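Local coordinates for NADB-Rossmann Superfamily protein (Streptococcus agalactiae, PDB 3LEC) that probably methylates N1 of adenine 22 in tRNA, as a Rossmann-fold methyltransferase, and binds zinc in the crystal, at residues Ile104-Leu115 / Asp131-Phe141. Residues are numbered along the deposited sequence; the frame is centred on the assembly and turned at random.
Sequences IADILNNDIDKL and DLRKWLAANDF. With ZN (zinc ion), chain B.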
ATOM      1  N   ILE A 104      -0.731  -4.013   7.157  1.00 18.59           N
ATOM      2  CA  ILE A 104      -1.361  -4.430   5.917  1.00 18.83           C
ATOM      3  C   ILE A 104      -1.290  -5.948   5.774  1.00 19.45           C
ATOM      4  O   ILE A 104      -2.288  -6.596   5.434  1.00 19.53           O
ATOM      5  CB  ILE A 104      -0.737  -3.721   4.678  1.00 17.69           C
ATOM      6  CG1 ILE A 104      -1.049  -2.218   4.715  1.00 18.10           C
ATOM      7  CG2 ILE A 104      -1.285  -4.301   3.360  1.00 19.38           C
ATOM      8  CD1 ILE A 104      -0.412  -1.405   3.559  1.00 14.54           C
ATOM      9  N   ALA A 105      -0.109  -6.499   6.023  1.00 19.60           N
ATOM     10  CA  ALA A 105       0.080  -7.947   5.872  1.00 20.82           C
ATOM     11  C   ALA A 105      -0.866  -8.703   6.819  1.00 21.76           C
ATOM     12  O   ALA A 105      -1.452  -9.733   6.450  1.00 21.10           O
ATOM     13  CB  ALA A 105       1.525  -8.321   6.108  1.00 20.11           C
ATOM     14  N   ASP A 106      -1.019  -8.177   8.032  1.00 22.70           N
ATOM     15  CA  ASP A 106      -1.935  -8.763   9.015  1.00 24.94           C
ATOM     16  C   ASP A 106      -3.393  -8.749   8.614  1.00 24.63           C
ATOM     17  O   ASP A 106      -4.109  -9.714   8.883  1.00 24.95           O
ATOM     18  CB  ASP A 106      -1.793  -8.091  10.380  1.00 25.45           C
ATOM     19  CG  ASP A 106      -0.566  -8.553  11.126  1.00 28.63           C
ATOM     20  OD1 ASP A 106       0.110  -9.511  10.674  1.00 32.06           O
ATOM     21  OD2 ASP A 106      -0.281  -7.966  12.185  1.00 31.23           O
ATOM     22  N   ILE A 107      -3.848  -7.631   8.053  1.00 24.19           N
ATOM     23  CA  ILE A 107      -5.226  -7.496   7.579  1.00 24.11           C
ATOM     24  C   ILE A 107      -5.451  -8.505   6.441  1.00 24.54           C
ATOM     25  O   ILE A 107      -6.477  -9.177   6.383  1.00 23.94           O
ATOM     26  CB  ILE A 107      -5.513  -6.051   7.110  1.00 24.22           C
ATOM     27  CG1 ILE A 107      -5.460  -5.083   8.295  1.00 23.84           C
ATOM     28  CG2 ILE A 107      -6.841  -5.951   6.317  1.00 25.05           C
ATOM     29  CD1 ILE A 107      -5.445  -3.619   7.888  1.00 25.02           C
ATOM     30  N   LEU A 108      -4.462  -8.617   5.560  1.00 24.02           N
ATOM     31  CA  LEU A 108      -4.532  -9.575   4.457  1.00 24.15           C
ATOM     32  C   LEU A 108      -4.536 -11.026   4.953  1.00 24.49           C
ATOM     33  O   LEU A 108      -5.323 -11.853   4.471  1.00 24.49           O
ATOM     34  CB  LEU A 108      -3.380  -9.349   3.485  1.00 24.14           C
ATOM     35  CG  LEU A 108      -3.475  -8.081   2.641  1.00 23.50           C
ATOM     36  CD1 LEU A 108      -2.181  -7.895   1.843  1.00 24.25           C
ATOM     37  CD2 LEU A 108      -4.723  -8.091   1.732  1.00 23.80           C
ATOM     38  N   ASN A 109      -3.648 -11.329   5.900  1.00 25.36           N
ATOM     39  CA  ASN A 109      -3.514 -12.688   6.444  1.00 25.54           C
ATOM     40  C   ASN A 109      -4.778 -13.137   7.185  1.00 25.99           C
ATOM     41  O   ASN A 109      -5.253 -14.241   6.967  1.00 25.75           O
ATOM     42  CB  ASN A 109      -2.281 -12.816   7.338  1.00 25.19           C
ATOM     43  CG  ASN A 109      -1.854 -14.276   7.561  1.00 26.67           C
ATOM     44  OD1 ASN A 109      -1.304 -14.918   6.674  1.00 27.51           O
ATOM     45  ND2 ASN A 109      -2.090 -14.783   8.757  1.00 27.09           N
ATOM     46  N   ASN A 110      -5.326 -12.257   8.016  1.00 26.81           N
ATOM     47  CA  ASN A 110      -6.555 -12.530   8.773  1.00 27.32           C
ATOM     48  C   ASN A 110      -7.745 -12.929   7.915  1.00 27.49           C
ATOM     49  O   ASN A 110      -8.629 -13.683   8.356  1.00 27.85           O
ATOM     50  CB  ASN A 110      -6.931 -11.335   9.658  1.00 28.06           C
ATOM     51  CG  ASN A 110      -7.921 -11.719  10.742  1.00 28.93           C
ATOM     52  OD1 ASN A 110      -7.812 -12.795  11.330  1.00 31.29           O
ATOM     53  ND2 ASN A 110      -8.898 -10.862  10.991  1.00 29.00           N
ATOM     54  N   ASP A 111      -7.763 -12.435   6.681  1.00 27.44           N
ATOM     55  CA  ASP A 111      -8.857 -12.715   5.757  1.00 27.67           C
ATOM     56  C   ASP A 111      -8.381 -13.236   4.414  1.00 27.03           C
ATOM     57  O   ASP A 111      -8.988 -12.971   3.373  1.00 26.73           O
ATOM     58  CB  ASP A 111      -9.731 -11.470   5.584  1.00 28.42           C
ATOM     59  CG  ASP A 111     -10.714 -11.292   6.724  1.00 29.80           C
ATOM     60  OD1 ASP A 111     -11.484 -12.240   7.006  1.00 31.85           O
ATOM     61  OD2 ASP A 111     -10.715 -10.211   7.346  1.00 32.61           O
ATOM     62  N   ILE A 112      -7.315 -14.025   4.451  1.00 26.50           N
ATOM     63  CA  ILE A 112      -6.695 -14.531   3.228  1.00 26.30           C
ATOM     64  C   ILE A 112      -7.661 -15.277   2.293  1.00 26.27           C
ATOM     65  O   ILE A 112      -7.577 -15.142   1.062  1.00 25.79           O
ATOM     66  CB  ILE A 112      -5.419 -15.376   3.527  1.00 26.50           C
ATOM     67  CG1 ILE A 112      -4.694 -15.706   2.218  1.00 26.78           C
ATOM     68  CG2 ILE A 112      -5.744 -16.651   4.351  1.00 25.64           C
ATOM     69  CD1 ILE A 112      -3.236 -16.066   2.377  1.00 30.80           C
ATOM     70  N   ASP A 113      -8.586 -16.044   2.864  1.00 26.10           N
ATOM     71  CA  ASP A 113      -9.563 -16.770   2.042  1.00 26.46           C
ATOM     72  C   ASP A 113     -10.393 -15.838   1.147  1.00 25.73           C
ATOM     73  O   ASP A 113     -10.766 -16.195   0.027  1.00 25.07           O
ATOM     74  CB  ASP A 113     -10.487 -17.621   2.932  1.00 26.82           C
ATOM     75  CG  ASP A 113      -9.770 -18.843   3.550  1.00 29.54           C
ATOM     76  OD1 ASP A 113      -8.620 -19.145   3.152  1.00 32.99           O
ATOM     77  OD2 ASP A 113     -10.358 -19.501   4.437  1.00 30.74           O
ATOM     78  N   LYS A 114     -10.686 -14.639   1.644  1.00 24.95           N
ATOM     79  CA  LYS A 114     -11.479 -13.662   0.883  1.00 25.24           C
ATOM     80  C   LYS A 114     -10.779 -13.101  -0.368  1.00 24.37           C
ATOM     81  O   LYS A 114     -11.412 -12.489  -1.222  1.00 23.62           O
ATOM     82  CB  LYS A 114     -11.959 -12.534   1.806  1.00 25.59           C
ATOM     83  CG  LYS A 114     -12.779 -13.057   2.976  1.00 28.46           C
ATOM     84  CD  LYS A 114     -13.730 -12.016   3.526  1.00 31.81           C
ATOM     85  CE  LYS A 114     -14.918 -11.808   2.600  1.00 34.55           C
ATOM     86  NZ  LYS A 114     -16.097 -11.329   3.350  1.00 35.93           N
ATOM     87  N   LEU A 115      -9.480 -13.333  -0.484  1.00 23.49           N
ATOM     88  CA  LEU A 115      -8.729 -12.787  -1.590  1.00 24.30           C
ATOM     89  C   LEU A 115      -8.810 -13.712  -2.798  1.00 24.85           C
ATOM     90  O   LEU A 115      -8.355 -13.365  -3.885  1.00 24.76           O
ATOM     91  CB  LEU A 115      -7.263 -12.585  -1.169  1.00 23.88           C
ATOM     92  CG  LEU A 115      -7.057 -11.593  -0.012  1.00 23.77           C
ATOM     93  CD1 LEU A 115      -5.624 -11.635   0.480  1.00 26.01           C
ATOM     94  CD2 LEU A 115      -7.409 -10.184  -0.464  1.00 24.53           C
ATOM     95  N   ASP A 131       8.473  -6.401   5.263  1.00 21.30           N
ATOM     96  CA  ASP A 131       7.581  -7.355   5.912  1.00 21.32           C
ATOM     97  C   ASP A 131       6.341  -7.672   5.070  1.00 20.71           C
ATOM     98  O   ASP A 131       5.858  -8.799   5.054  1.00 19.83           O
ATOM     99  CB  ASP A 131       7.155  -6.848   7.286  1.00 21.64           C
ATOM    100  CG  ASP A 131       8.288  -6.886   8.299  1.00 24.88           C
ATOM    101  OD1 ASP A 131       9.217  -7.707   8.141  1.00 27.45           O
ATOM    102  OD2 ASP A 131       8.236  -6.102   9.276  1.00 27.36           O
ATOM    103  N   LEU A 132       5.832  -6.668   4.375  1.00 20.73           N
ATOM    104  CA  LEU A 132       4.695  -6.858   3.477  1.00 19.96           C
ATOM    105  C   LEU A 132       5.142  -7.697   2.263  1.00 19.19           C
ATOM    106  O   LEU A 132       4.461  -8.632   1.875  1.00 17.76           O
ATOM    107  CB  LEU A 132       4.097  -5.524   3.042  1.00 19.61           C
ATOM    108  CG  LEU A 132       2.952  -5.535   2.017  1.00 20.33           C
ATOM    109  CD1 LEU A 132       1.761  -6.378   2.488  1.00 17.84           C
ATOM    110  CD2 LEU A 132       2.514  -4.123   1.666  1.00 21.35           C
ATOM    111  N   ARG A 133       6.282  -7.351   1.670  1.00 18.45           N
ATOM    112  CA  ARG A 133       6.826  -8.169   0.590  1.00 19.21           C
ATOM    113  C   ARG A 133       7.011  -9.639   1.021  1.00 19.56           C
ATOM    114  O   ARG A 133       6.725 -10.552   0.241  1.00 19.72           O
ATOM    115  CB  ARG A 133       8.138  -7.589   0.037  1.00 18.46           C
ATOM    116  CG  ARG A 133       7.917  -6.301  -0.749  1.00 18.85           C
ATOM    117  CD  ARG A 133       9.109  -5.938  -1.656  1.00 17.51           C
ATOM    118  NE  ARG A 133       8.917  -4.576  -2.142  1.00 15.80           N
ATOM    119  CZ  ARG A 133       9.310  -3.474  -1.485  1.00 16.14           C
ATOM    120  NH1 ARG A 133       9.974  -3.564  -0.335  1.00 18.72           N
ATOM    121  NH2 ARG A 133       9.048  -2.289  -1.997  1.00 18.13           N
ATOM    122  N   LYS A 134       7.467  -9.864   2.253  1.00 19.76           N
ATOM    123  CA  LYS A 134       7.700 -11.233   2.725  1.00 20.57           C
ATOM    124  C   LYS A 134       6.405 -12.011   2.795  1.00 20.07           C
ATOM    125  O   LYS A 134       6.359 -13.183   2.427  1.00 20.37           O
ATOM    126  CB  LYS A 134       8.356 -11.260   4.099  1.00 21.27           C
ATOM    127  CG  LYS A 134       9.825 -10.890   4.122  1.00 24.60           C
ATOM    128  CD  LYS A 134      10.293 -10.741   5.572  1.00 28.36           C
ATOM    129  CE  LYS A 134      11.807 -10.627   5.671  1.00 31.83           C
ATOM    130  NZ  LYS A 134      12.262 -10.690   7.098  1.00 33.43           N
ATOM    131  N   TRP A 135       5.356 -11.338   3.238  1.00 19.83           N
ATOM    132  CA  TRP A 135       4.058 -11.963   3.354  1.00 19.83           C
ATOM    133  C   TRP A 135       3.498 -12.264   1.972  1.00 19.34           C
ATOM    134  O   TRP A 135       2.960 -13.337   1.765  1.00 19.35           O
ATOM    135  CB  TRP A 135       3.081 -11.108   4.144  1.00 21.21           C
ATOM    136  CG  TRP A 135       1.769 -11.834   4.322  1.00 20.47           C
ATOM    137  CD1 TRP A 135       1.406 -12.613   5.380  1.00 20.74           C
ATOM    138  CD2 TRP A 135       0.671 -11.867   3.394  1.00 21.92           C
ATOM    139  NE1 TRP A 135       0.149 -13.133   5.165  1.00 21.80           N
ATOM    140  CE2 TRP A 135      -0.326 -12.684   3.959  1.00 20.03           C
ATOM    141  CE3 TRP A 135       0.423 -11.258   2.153  1.00 20.08           C
ATOM    142  CZ2 TRP A 135      -1.564 -12.922   3.325  1.00 20.08           C
ATOM    143  CZ3 TRP A 135      -0.804 -11.521   1.508  1.00 23.49           C
ATOM    144  CH2 TRP A 135      -1.781 -12.351   2.108  1.00 20.99           C
ATOM    145  N   LEU A 136       3.633 -11.320   1.040  1.00 18.50           N
ATOM    146  CA  LEU A 136       3.154 -11.524  -0.317  1.00 19.56           C
ATOM    147  C   LEU A 136       3.838 -12.737  -0.951  1.00 20.20           C
ATOM    148  O   LEU A 136       3.168 -13.631  -1.517  1.00 19.66           O
ATOM    149  CB  LEU A 136       3.346 -10.261  -1.149  1.00 19.25           C
ATOM    150  CG  LEU A 136       2.459  -9.075  -0.738  1.00 19.22           C
ATOM    151  CD1 LEU A 136       3.032  -7.767  -1.320  1.00 20.58           C
ATOM    152  CD2 LEU A 136       1.021  -9.317  -1.199  1.00 21.54           C
ATOM    153  N   ALA A 137       5.169 -12.777  -0.840  1.00 20.80           N
ATOM    154  CA  ALA A 137       5.954 -13.890  -1.430  1.00 20.93           C
ATOM    155  C   ALA A 137       5.568 -15.251  -0.884  1.00 21.71           C
ATOM    156  O   ALA A 137       5.578 -16.241  -1.619  1.00 21.86           O
ATOM    157  CB  ALA A 137       7.436 -13.669  -1.229  1.00 20.78           C
ATOM    158  N   ALA A 138       5.269 -15.308   0.412  1.00 21.88           N
ATOM    159  CA  ALA A 138       4.964 -16.562   1.095  1.00 22.24           C
ATOM    160  C   ALA A 138       3.556 -17.061   0.806  1.00 22.34           C
ATOM    161  O   ALA A 138       3.253 -18.233   1.078  1.00 23.37           O
ATOM    162  CB  ALA A 138       5.156 -16.417   2.601  1.00 22.45           C
ATOM    163  N   ASN A 139       2.698 -16.191   0.264  1.00 21.49           N
ATOM    164  CA  ASN A 139       1.286 -16.540   0.089  1.00 20.82           C
ATOM    165  C   ASN A 139       0.766 -16.506  -1.350  1.00 20.50           C
ATOM    166  O   ASN A 139      -0.424 -16.284  -1.601  1.00 19.42           O
ATOM    167  CB  ASN A 139       0.427 -15.701   1.024  1.00 21.12           C
ATOM    168  CG  ASN A 139       0.642 -16.062   2.466  1.00 21.94           C
ATOM    169  OD1 ASN A 139       0.054 -17.022   2.970  1.00 23.45           O
ATOM    170  ND2 ASN A 139       1.508 -15.312   3.144  1.00 21.12           N
ATOM    171  N   ASP A 140       1.668 -16.751  -2.305  1.00 20.11           N
ATOM    172  CA  ASP A 140       1.262 -16.915  -3.696  1.00 20.56           C
ATOM    173  C   ASP A 140       0.651 -15.596  -4.262  1.00 20.36           C
ATOM    174  O   ASP A 140      -0.255 -15.605  -5.102  1.00 19.81           O
ATOM    175  CB  ASP A 140       0.346 -18.158  -3.875  1.00 20.32           C
ATOM    176  CG  ASP A 140       1.133 -19.440  -4.163  1.00 22.21           C
ATOM    177  OD1 ASP A 140       2.245 -19.325  -4.706  1.00 22.63           O
ATOM    178  OD2 ASP A 140       0.652 -20.561  -3.876  1.00 27.32           O
ATOM    179  N   PHE A 141       1.194 -14.465  -3.798  1.00 20.34           N
ATOM    180  CA  PHE A 141       1.010 -13.183  -4.470  1.00 20.15           C
ATOM    181  C   PHE A 141       2.282 -12.727  -5.160  1.00 20.80           C
ATOM    182  O   PHE A 141       3.385 -13.106  -4.758  1.00 21.37           O
ATOM    183  CB  PHE A 141       0.474 -12.129  -3.500  1.00 20.19           C
ATOM    184  CG  PHE A 141      -0.887 -12.462  -2.979  1.00 20.10           C
ATOM    185  CD1 PHE A 141      -2.008 -12.156  -3.731  1.00 19.47           C
ATOM    186  CD2 PHE A 141      -1.039 -13.103  -1.741  1.00 19.65           C
ATOM    187  CE1 PHE A 141      -3.299 -12.491  -3.276  1.00 23.17           C
ATOM    188  CE2 PHE A 141      -2.327 -13.441  -1.271  1.00 25.13           C
ATOM    189  CZ  PHE A 141      -3.450 -13.136  -2.043  1.00 24.22           C
TER
HETATM  190 ZN    ZN B 228       3.019 -21.142  -5.149  1.00 21.26          ZN
HETATM  191  O   HOH W   1       3.478 -22.446  -3.499  1.00 11.91           O
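Trp-135 of helix 129-138 lays its indole against Leu-108 and Asn-109 of helix 101-110. The two helices lie side by side on one face of a Rossmann-like sheet, consistent with the class I methyltransferase fold. Their short segments run nearly parallel, 25° apart. The indole leaves its helix with CG anti to the backbone N (chi1 -176°), which carries the ring across to the neighbouring helix. Leu-108 CB lies over the six-membered ring in a CH-pi contact, 4.0 Å from its centroid. Asn-139 ND2 lies over the opposite face, near the rim, and donates to Trp-135 O. Ile-112 CD1 packs against CZ2 of the Trp-135 indole at 3.7 Å.

Toward the N-terminal ends of the segments, the CA atoms of Ala-105 and Leu-132 are 5.3 Å apart, the shortest distance in the register. The small Ala-105 CB sits 3.7 Å from Trp-135 CB. Leu-132 CD1 reaches Ile-104 CG2 at 3.8 Å, and both residues also touch Pro-125 of strand 120-125. Toward the C-terminal ends Leu-115 CD1 meets Phe-141 CZ at 3.7 Å. Asp-140, just before Phe-141, binds zinc through OD1, together with His-165.

The indole N-H gives one nearly straight hydrogen bond, in the ring plane. It runs from Trp-135 NE1 to Asn-109 OD1 at 2.8 Å (N-H...O 171°), and the amide stands almost perpendicular to the indole.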